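Local coordinates for uncharacterized protein (Escherichia coli O157:H7, PDB 4ZV9) that is of unknown function but, as a member of the dienelactone hydrolase family with an alpha/beta-hydrolase fold, is probably a hydrolase, at residues Ile17-Val28 with Lys102-Phe113. Residues are numbered along the deposited sequence; the frame is centred on the assembly and turned at random.
Sequences ITYPSPNGHGEV and KLMNDFFAAIEF. With GOL (glycerol), chain H.
Asp106 grips the turn after strand 12-21 with both carboxylate oxygens, where helix 100-116 packs against the hairpin of strands 12-21 and 28-35 at the edge of the mixed sheet of the alpha/beta-hydrolase fold. Its OD1 takes two donors: Ser21 OG, 2.7 Å away, on the anti lone pair, and the backbone N of His25 on the syn one. His25 ND1 donates within its ring plane to OD2 at 2.7 Å, meeting it on the syn side, somewhat out of the carboxylate plane. Gly24 CA lies 3.3 Å from Asp106 OD1. Beside this grip, Tyr19 lays its ring edge along the helix; with CG between the backbone N and carbonyl carbon (chi1 67°), its OH reaches Asp106 O from above the carbonyl plane, opposite Ala110 N. Tyr19 CB sits over the centre of the Phe113 ring. The outer side is looser: a water bridges Pro20 O and Ala109 O, and a glycerol lies between Asn23 and Glu112, near where Asn105 ND2 donates to Asn23 O. Elsewhere, Lys102 lays CB over one face of the His25 ring. Three donors on one buried carboxylate would favour a charged Asp106, and the ND1 bond, with Lys102 over the face, would restrain the imidazole's rotation.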
loop_
_atom_site.group_PDB
_atom_site.type_symbol
_atom_site.label_atom_id
_atom_site.label_comp_id
_atom_site.label_asym_id
_atom_site.label_seq_id
_atom_site.Cartn_x
_atom_site.Cartn_y
_atom_site.Cartn_z
ATOM N N ILE A 17 12.450 -10.196 -5.927
ATOM C CA ILE A 17 13.449 -9.446 -6.652
ATOM C C ILE A 17 14.179 -8.569 -5.664
ATOM O O ILE A 17 13.816 -8.512 -4.485
ATOM C CB ILE A 17 12.824 -8.514 -7.718
ATOM C CG1 ILE A 17 11.952 -7.425 -7.069
ATOM C CG2 ILE A 17 12.026 -9.314 -8.736
ATOM C CD1 ILE A 17 11.644 -6.273 -8.010
ATOM N N THR A 18 15.202 -7.888 -6.145
ATOM C CA THR A 18 15.848 -6.854 -5.342
ATOM C C THR A 18 15.817 -5.584 -6.182
ATOM O O THR A 18 15.837 -5.659 -7.404
ATOM C CB THR A 18 17.294 -7.190 -4.944
ATOM O OG1 THR A 18 18.129 -7.174 -6.095
ATOM C CG2 THR A 18 17.385 -8.566 -4.283
ATOM N N TYR A 19 15.761 -4.419 -5.532
ATOM C CA TYR A 19 15.794 -3.149 -6.256
ATOM C C TYR A 19 16.611 -2.153 -5.432
ATOM O O TYR A 19 16.761 -2.334 -4.223
ATOM C CB TYR A 19 14.365 -2.645 -6.508
ATOM C CG TYR A 19 13.624 -2.258 -5.252
ATOM C CD1 TYR A 19 12.879 -3.191 -4.535
ATOM C CD2 TYR A 19 13.686 -0.957 -4.763
ATOM C CE1 TYR A 19 12.205 -2.827 -3.377
ATOM C CE2 TYR A 19 13.015 -0.595 -3.606
ATOM C CZ TYR A 19 12.277 -1.531 -2.922
ATOM O OH TYR A 19 11.642 -1.174 -1.763
ATOM N N PRO A 20 17.147 -1.109 -6.071
ATOM C CA PRO A 20 17.971 -0.174 -5.321
ATOM C C PRO A 20 17.204 0.874 -4.521
ATOM O O PRO A 20 16.202 1.430 -4.993
ATOM C CB PRO A 20 18.826 0.485 -6.411
ATOM C CG PRO A 20 17.970 0.441 -7.626
ATOM C CD PRO A 20 17.120 -0.796 -7.512
ATOM N N SER A 21 17.703 1.148 -3.320
ATOM C CA SER A 21 17.161 2.188 -2.447
ATOM C C SER A 21 18.370 2.918 -1.872
ATOM O O SER A 21 18.761 2.673 -0.725
ATOM C CB SER A 21 16.302 1.574 -1.346
ATOM O OG SER A 21 15.768 2.575 -0.493
ATOM N N PRO A 22 18.968 3.824 -2.667
ATOM C CA PRO A 22 20.199 4.523 -2.251
ATOM C C PRO A 22 20.082 5.362 -0.984
ATOM O O PRO A 22 21.086 5.583 -0.310
ATOM C CB PRO A 22 20.560 5.392 -3.468
ATOM C CG PRO A 22 19.321 5.491 -4.284
ATOM C CD PRO A 22 18.478 4.294 -3.975
ATOM N N ASN A 23 18.881 5.832 -0.659
ATOM C CA ASN A 23 18.663 6.632 0.552
ATOM C C ASN A 23 17.964 5.826 1.638
ATOM O O ASN A 23 17.558 6.366 2.655
ATOM C CB ASN A 23 17.829 7.851 0.196
ATOM C CG ASN A 23 18.473 8.674 -0.891
ATOM O OD1 ASN A 23 17.873 8.910 -1.929
ATOM N ND2 ASN A 23 19.716 9.067 -0.686
ATOM N N GLY A 24 17.852 4.523 1.418
ATOM C CA GLY A 24 17.244 3.625 2.377
ATOM C C GLY A 24 18.238 2.544 2.742
ATOM O O GLY A 24 19.350 2.845 3.175
ATOM N N HIS A 25 17.875 1.288 2.509
ATOM C CA HIS A 25 18.744 0.179 2.909
ATOM C C HIS A 25 19.554 -0.449 1.774
ATOM O O HIS A 25 19.978 -1.590 1.884
ATOM C CB HIS A 25 17.913 -0.864 3.656
ATOM C CG HIS A 25 17.360 -0.353 4.950
ATOM N ND1 HIS A 25 16.056 0.083 5.085
ATOM C CD2 HIS A 25 17.949 -0.159 6.155
ATOM C CE1 HIS A 25 15.861 0.501 6.325
ATOM N NE2 HIS A 25 16.990 0.351 6.999
ATOM N N GLY A 26 19.790 0.302 0.700
ATOM C CA GLY A 26 20.591 -0.200 -0.416
ATOM C C GLY A 26 19.829 -1.134 -1.346
ATOM O O GLY A 26 18.901 -0.701 -2.014
ATOM N N GLU A 27 20.220 -2.407 -1.414
ATOM C CA GLU A 27 19.529 -3.355 -2.280
ATOM C C GLU A 27 18.421 -3.997 -1.476
ATOM O O GLU A 27 18.702 -4.833 -0.632
ATOM C CB GLU A 27 20.462 -4.455 -2.803
ATOM C CG GLU A 27 21.512 -4.025 -3.821
ATOM C CD GLU A 27 20.916 -3.286 -5.010
ATOM O OE1 GLU A 27 19.980 -3.806 -5.650
ATOM O OE2 GLU A 27 21.387 -2.177 -5.310
ATOM N N VAL A 28 17.174 -3.653 -1.791
ATOM C CA VAL A 28 16.022 -4.098 -1.033
ATOM C C VAL A 28 15.247 -5.224 -1.739
ATOM O O VAL A 28 14.963 -5.149 -2.931
ATOM C CB VAL A 28 15.057 -2.932 -0.795
ATOM C CG1 VAL A 28 13.848 -3.368 0.022
ATOM C CG2 VAL A 28 15.779 -1.785 -0.090
ATOM N N LYS A 102 14.846 5.610 6.655
ATOM C CA LYS A 102 15.369 4.694 5.645
ATOM C C LYS A 102 14.300 3.709 5.207
ATOM O O LYS A 102 14.199 3.390 4.021
ATOM C CB LYS A 102 16.594 3.947 6.150
ATOM C CG LYS A 102 17.823 4.821 6.264
ATOM C CD LYS A 102 19.009 4.022 6.762
ATOM C CE LYS A 102 20.212 4.928 6.928
ATOM N NZ LYS A 102 21.401 4.128 7.304
ATOM N N LEU A 103 13.478 3.268 6.160
ATOM C CA LEU A 103 12.381 2.357 5.853
ATOM C C LEU A 103 11.381 3.012 4.886
ATOM O O LEU A 103 10.998 2.421 3.872
ATOM C CB LEU A 103 11.680 1.917 7.130
ATOM C CG LEU A 103 10.484 0.983 6.953
ATOM C CD1 LEU A 103 10.864 -0.297 6.218
ATOM C CD2 LEU A 103 9.907 0.661 8.321
HETATM N N MSE A 104 10.965 4.237 5.198
HETATM C CA MSE A 104 10.037 4.961 4.332
HETATM C C MSE A 104 10.661 5.148 2.974
HETATM O O MSE A 104 9.996 4.958 1.956
HETATM C CB MSE A 104 9.687 6.316 4.940
HETATM C CG MSE A 104 8.740 7.088 4.040
HETATM SE SE MSE A 104 8.491 8.891 4.799
HETATM C CE MSE A 104 10.304 9.603 4.436
ATOM N N ASN A 105 11.943 5.500 2.943
ATOM C CA ASN A 105 12.656 5.670 1.673
ATOM C C ASN A 105 12.669 4.426 0.791
ATOM O O ASN A 105 12.682 4.541 -0.434
ATOM C CB ASN A 105 14.070 6.212 1.893
ATOM C CG ASN A 105 14.071 7.702 2.257
ATOM O OD1 ASN A 105 13.063 8.387 2.114
ATOM N ND2 ASN A 105 15.195 8.193 2.737
ATOM N N ASP A 106 12.694 3.248 1.409
ATOM C CA ASP A 106 12.645 2.006 0.663
ATOM C C ASP A 106 11.359 1.937 -0.126
ATOM O O ASP A 106 11.354 1.455 -1.256
ATOM C CB ASP A 106 12.746 0.777 1.593
ATOM C CG ASP A 106 14.142 0.570 2.170
ATOM O OD1 ASP A 106 15.127 1.168 1.680
ATOM O OD2 ASP A 106 14.247 -0.195 3.160
ATOM N N PHE A 107 10.251 2.363 0.471
ATOM C CA PHE A 107 8.966 2.334 -0.230
ATOM C C PHE A 107 8.891 3.398 -1.317
ATOM O O PHE A 107 8.346 3.153 -2.393
ATOM C CB PHE A 107 7.789 2.407 0.753
ATOM C CG PHE A 107 7.718 1.223 1.672
ATOM C CD1 PHE A 107 7.293 0.005 1.197
ATOM C CD2 PHE A 107 8.121 1.319 2.995
ATOM C CE1 PHE A 107 7.273 -1.102 2.012
ATOM C CE2 PHE A 107 8.107 0.215 3.816
ATOM C CZ PHE A 107 7.677 -1.000 3.331
ATOM N N PHE A 108 9.477 4.562 -1.053
ATOM C CA PHE A 108 9.575 5.622 -2.057
ATOM C C PHE A 108 10.422 5.130 -3.236
ATOM O O PHE A 108 10.055 5.327 -4.392
ATOM C CB PHE A 108 10.178 6.889 -1.435
ATOM C CG PHE A 108 9.230 7.670 -0.544
ATOM C CD1 PHE A 108 7.984 7.171 -0.177
ATOM C CD2 PHE A 108 9.643 8.866 0.020
ATOM C CE1 PHE A 108 7.139 7.890 0.671
ATOM C CE2 PHE A 108 8.801 9.597 0.860
ATOM C CZ PHE A 108 7.552 9.098 1.195
ATOM N N ALA A 109 11.522 4.437 -2.939
ATOM C CA ALA A 109 12.395 3.891 -3.976
ATOM C C ALA A 109 11.661 2.826 -4.820
ATOM O O ALA A 109 11.924 2.679 -6.004
ATOM C CB ALA A 109 13.644 3.294 -3.358
ATOM N N ALA A 110 10.743 2.091 -4.202
ATOM C CA ALA A 110 9.947 1.101 -4.925
ATOM C C ALA A 110 9.027 1.803 -5.948
ATOM O O ALA A 110 8.849 1.308 -7.072
ATOM C CB ALA A 110 9.117 0.278 -3.969
ATOM N N ILE A 111 8.485 2.954 -5.580
ATOM C CA ILE A 111 7.680 3.745 -6.518
ATOM C C ILE A 111 8.542 4.112 -7.734
ATOM O O ILE A 111 8.131 3.949 -8.893
ATOM C CB ILE A 111 7.132 5.033 -5.879
ATOM C CG1 ILE A 111 6.117 4.697 -4.791
ATOM C CG2 ILE A 111 6.470 5.935 -6.942
ATOM C CD1 ILE A 111 5.704 5.878 -3.916
ATOM N N GLU A 112 9.737 4.611 -7.470
ATOM C CA GLU A 112 10.625 5.041 -8.546
ATOM C C GLU A 112 11.043 3.879 -9.443
ATOM O O GLU A 112 11.114 4.033 -10.652
ATOM C CB GLU A 112 11.843 5.802 -7.981
ATOM C CG GLU A 112 11.463 7.094 -7.265
ATOM C CD GLU A 112 12.656 7.896 -6.772
ATOM O OE1 GLU A 112 13.795 7.673 -7.279
ATOM O OE2 GLU A 112 12.435 8.755 -5.875
ATOM N N PHE A 113 11.331 2.738 -8.830
ATOM C CA PHE A 113 11.710 1.551 -9.550
ATOM C C PHE A 113 10.572 1.093 -10.466
ATOM O O PHE A 113 10.816 0.742 -11.619
ATOM C CB PHE A 113 12.097 0.435 -8.563
ATOM C CG PHE A 113 12.537 -0.851 -9.223
ATOM C CD1 PHE A 113 13.796 -0.970 -9.774
ATOM C CD2 PHE A 113 11.692 -1.944 -9.259
ATOM C CE1 PHE A 113 14.198 -2.153 -10.384
ATOM C CE2 PHE A 113 12.086 -3.134 -9.860
ATOM C CZ PHE A 113 13.339 -3.242 -10.414
HETATM C C1 GOL H . 13.770 7.930 -1.971
HETATM O O1 GOL H . 14.785 8.626 -1.235
HETATM C C2 GOL H . 14.308 7.394 -3.299
HETATM O O2 GOL H . 15.290 6.385 -3.067
HETATM C C3 GOL H . 14.969 8.497 -4.122
HETATM O O3 GOL H . 14.078 9.602 -4.305
HETATM O O HOH W 1 14.479 2.418 -6.844
#